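Local coordinates for 5'-deoxynucleotidase (Archaeoglobus fulgidus, PDB 1YNB) that probably hydrolyses 2'-deoxyribonucleoside 5'-phosphates to the deoxyribonucleoside and phosphate, as a metal-dependent homodimeric enzyme of the HD-domain family, at the interface of chains A and B. Numbering follows the deposited sequence. Chains: chain A/B, hypothetical protein AF1432.

The interface of chains A and B. Residues chain A 10, 13-14, 73, 106; chain B 48, 52, 159.
B:Ile52, on helix 39-56, puts its side chain among A:Val10, A:Phe13, A:Ile14 and A:Trp106, with 68 Å² of its surface hidden by chain A, more than any other residue of this apolar patch. From its CB the chain forks. The CG2 methyl, turned away from the backbone N, meets A:Val10 CG1 at 3.9 Å, the two side chains running past each other in opposite directions. The other branch leaves through CG1 (chi1 -66°), which lies 3.7 Å from CH2 on the benzo rim of the A:Trp106 indole. An extended chi2 of 173° then carries the tip, CD1, toward helix 8-18. There it reaches the A:Phe13 ring in its plane, at the CD2–CE2 edge, with CD2 3.8 Å away, and it also touches A:Ile14 CG1 at 3.9 Å. Within chain A, A:Trp106 NE1 lies 3.2 Å above the A:Phe13 ring plane, over its centre. Two further isoleucines extend the patch. B:Ile48 CG2 comes to 4.0 Å from A:Phe13 CE2, while B:Ile159, from helix 154-166, crosses A:Ile14 at about a right angle, its CG2 4.0 Å from A:Ile14 CD1, and its CD1 also touches A:Val10 CG1. Replacing B:Ile52 with an alanine would probably open a gap beside the A:Phe13 edge and leave A:Trp106 CH2 without its packing partner across the interface. The carbon-to-carbon spacings are those of van der Waals packing, and two-fold symmetry repeats them with the chains exchanged. The patch thus helps hold the homodimer together by seating helix 39-56 of one subunit against helix 8-18 of the other.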
ATOM      1  N   VAL A  10     -12.892  20.732  13.563  1.00 28.27           N
ATOM      2  CA  VAL A  10     -12.333  19.394  13.573  1.00 26.80           C
ATOM      3  C   VAL A  10     -12.444  18.784  12.182  1.00 24.14           C
ATOM      4  O   VAL A  10     -11.509  18.142  11.693  1.00 23.97           O
ATOM      5  CB  VAL A  10     -13.062  18.503  14.600  1.00 27.90           C
ATOM      6  CG1 VAL A  10     -12.642  17.045  14.426  1.00 27.58           C
ATOM      7  CG2 VAL A  10     -12.715  18.984  16.030  1.00 29.19           C
ATOM      8  N   PHE A  13      -9.798  20.262  10.052  1.00 20.50           N
ATOM      9  CA  PHE A  13      -8.509  19.724  10.428  1.00 20.75           C
ATOM     10  C   PHE A  13      -8.313  18.316   9.833  1.00 20.96           C
ATOM     11  O   PHE A  13      -7.216  17.990   9.354  1.00 20.41           O
ATOM     12  CB  PHE A  13      -8.371  19.665  11.974  1.00 21.52           C
ATOM     13  CG  PHE A  13      -7.145  18.938  12.455  1.00 22.15           C
ATOM     14  CD1 PHE A  13      -5.889  19.513  12.357  1.00 22.66           C
ATOM     15  CD2 PHE A  13      -7.248  17.659  13.018  1.00 20.84           C
ATOM     16  CE1 PHE A  13      -4.759  18.838  12.804  1.00 21.36           C
ATOM     17  CE2 PHE A  13      -6.116  16.969  13.472  1.00 22.69           C
ATOM     18  CZ  PHE A  13      -4.871  17.552  13.368  1.00 23.60           C
ATOM     19  N   ILE A  14      -9.350  17.479   9.842  1.00 19.27           N
ATOM     20  CA  ILE A  14      -9.187  16.130   9.303  1.00 17.88           C
ATOM     21  C   ILE A  14      -8.921  16.207   7.778  1.00 17.67           C
ATOM     22  O   ILE A  14      -8.097  15.449   7.273  1.00 17.60           O
ATOM     23  CB  ILE A  14     -10.409  15.236   9.623  1.00 18.91           C
ATOM     24  CG1 ILE A  14     -10.404  14.965  11.157  1.00 19.53           C
ATOM     25  CG2 ILE A  14     -10.286  13.863   8.908  1.00 17.97           C
ATOM     26  CD1 ILE A  14     -11.741  14.410  11.752  1.00 17.13           C
ATOM     27  N   PHE A  73       2.006  13.134  14.850  1.00 27.59           N
ATOM     28  CA  PHE A  73       1.853  14.589  14.861  1.00 29.10           C
ATOM     29  C   PHE A  73       3.136  15.357  14.561  1.00 30.35           C
ATOM     30  O   PHE A  73       3.122  16.592  14.458  1.00 30.64           O
ATOM     31  CB  PHE A  73       1.328  15.045  16.234  1.00 30.45           C
ATOM     32  CG  PHE A  73      -0.131  14.782  16.436  1.00 30.70           C
ATOM     33  CD1 PHE A  73      -1.083  15.729  16.031  1.00 32.42           C
ATOM     34  CD2 PHE A  73      -0.567  13.565  16.936  1.00 30.22           C
ATOM     35  CE1 PHE A  73      -2.464  15.447  16.122  1.00 32.86           C
ATOM     36  CE2 PHE A  73      -1.944  13.267  17.037  1.00 32.46           C
ATOM     37  CZ  PHE A  73      -2.889  14.212  16.625  1.00 31.80           C
ATOM     38  N   TRP A 106      -8.099  23.949  17.262  1.00 46.81           N
ATOM     39  CA  TRP A 106      -9.311  23.236  17.636  1.00 47.54           C
ATOM     40  C   TRP A 106      -9.151  22.460  18.946  1.00 48.63           C
ATOM     41  O   TRP A 106     -10.143  22.086  19.573  1.00 48.71           O
ATOM     42  CB  TRP A 106      -9.732  22.264  16.524  1.00 46.25           C
ATOM     43  CG  TRP A 106      -8.733  21.189  16.265  1.00 45.02           C
ATOM     44  CD1 TRP A 106      -7.664  21.250  15.422  1.00 44.16           C
ATOM     45  CD2 TRP A 106      -8.655  19.912  16.920  1.00 44.60           C
ATOM     46  NE1 TRP A 106      -6.921  20.093  15.511  1.00 43.23           N
ATOM     47  CE2 TRP A 106      -7.506  19.256  16.423  1.00 43.61           C
ATOM     48  CE3 TRP A 106      -9.446  19.261  17.884  1.00 44.20           C
ATOM     49  CZ2 TRP A 106      -7.120  17.981  16.858  1.00 43.46           C
ATOM     50  CZ3 TRP A 106      -9.060  17.988  18.319  1.00 43.68           C
ATOM     51  CH2 TRP A 106      -7.905  17.364  17.803  1.00 44.71           C
TER
ATOM     52  N   ILE B  48      -4.938   9.321  13.408  1.00 18.92           N
ATOM     53  CA  ILE B  48      -5.184  10.653  13.920  1.00 19.11           C
ATOM     54  C   ILE B  48      -6.688  10.789  14.218  1.00 21.08           C
ATOM     55  O   ILE B  48      -7.094  11.304  15.281  1.00 21.09           O
ATOM     56  CB  ILE B  48      -4.667  11.715  12.898  1.00 18.79           C
ATOM     57  CG1 ILE B  48      -3.128  11.669  12.900  1.00 20.72           C
ATOM     58  CG2 ILE B  48      -5.148  13.133  13.232  1.00 19.47           C
ATOM     59  CD1 ILE B  48      -2.497  12.563  11.854  1.00 22.89           C
ATOM     60  N   ILE B  52      -8.613  11.632  17.863  1.00 23.80           N
ATOM     61  CA  ILE B  52      -9.685  12.609  18.026  1.00 24.78           C
ATOM     62  C   ILE B  52     -10.979  11.992  18.599  1.00 24.68           C
ATOM     63  O   ILE B  52     -11.610  12.581  19.489  1.00 24.96           O
ATOM     64  CB  ILE B  52     -10.015  13.300  16.667  1.00 25.09           C
ATOM     65  CG1 ILE B  52      -8.817  14.147  16.212  1.00 24.14           C
ATOM     66  CG2 ILE B  52     -11.251  14.218  16.799  1.00 25.50           C
ATOM     67  CD1 ILE B  52      -8.987  14.728  14.782  1.00 24.49           C
ATOM     68  N   ILE B 159     -19.046  13.955  13.900  1.00 21.80           N
ATOM     69  CA  ILE B 159     -18.042  14.388  12.909  1.00 20.93           C
ATOM     70  C   ILE B 159     -18.547  14.060  11.503  1.00 19.98           C
ATOM     71  O   ILE B 159     -18.464  14.872  10.595  1.00 21.44           O
ATOM     72  CB  ILE B 159     -16.680  13.708  13.170  1.00 20.34           C
ATOM     73  CG1 ILE B 159     -16.038  14.332  14.422  1.00 19.80           C
ATOM     74  CG2 ILE B 159     -15.694  13.989  11.984  1.00 20.71           C
ATOM     75  CD1 ILE B 159     -14.753  13.649  14.866  1.00 20.07           C
TER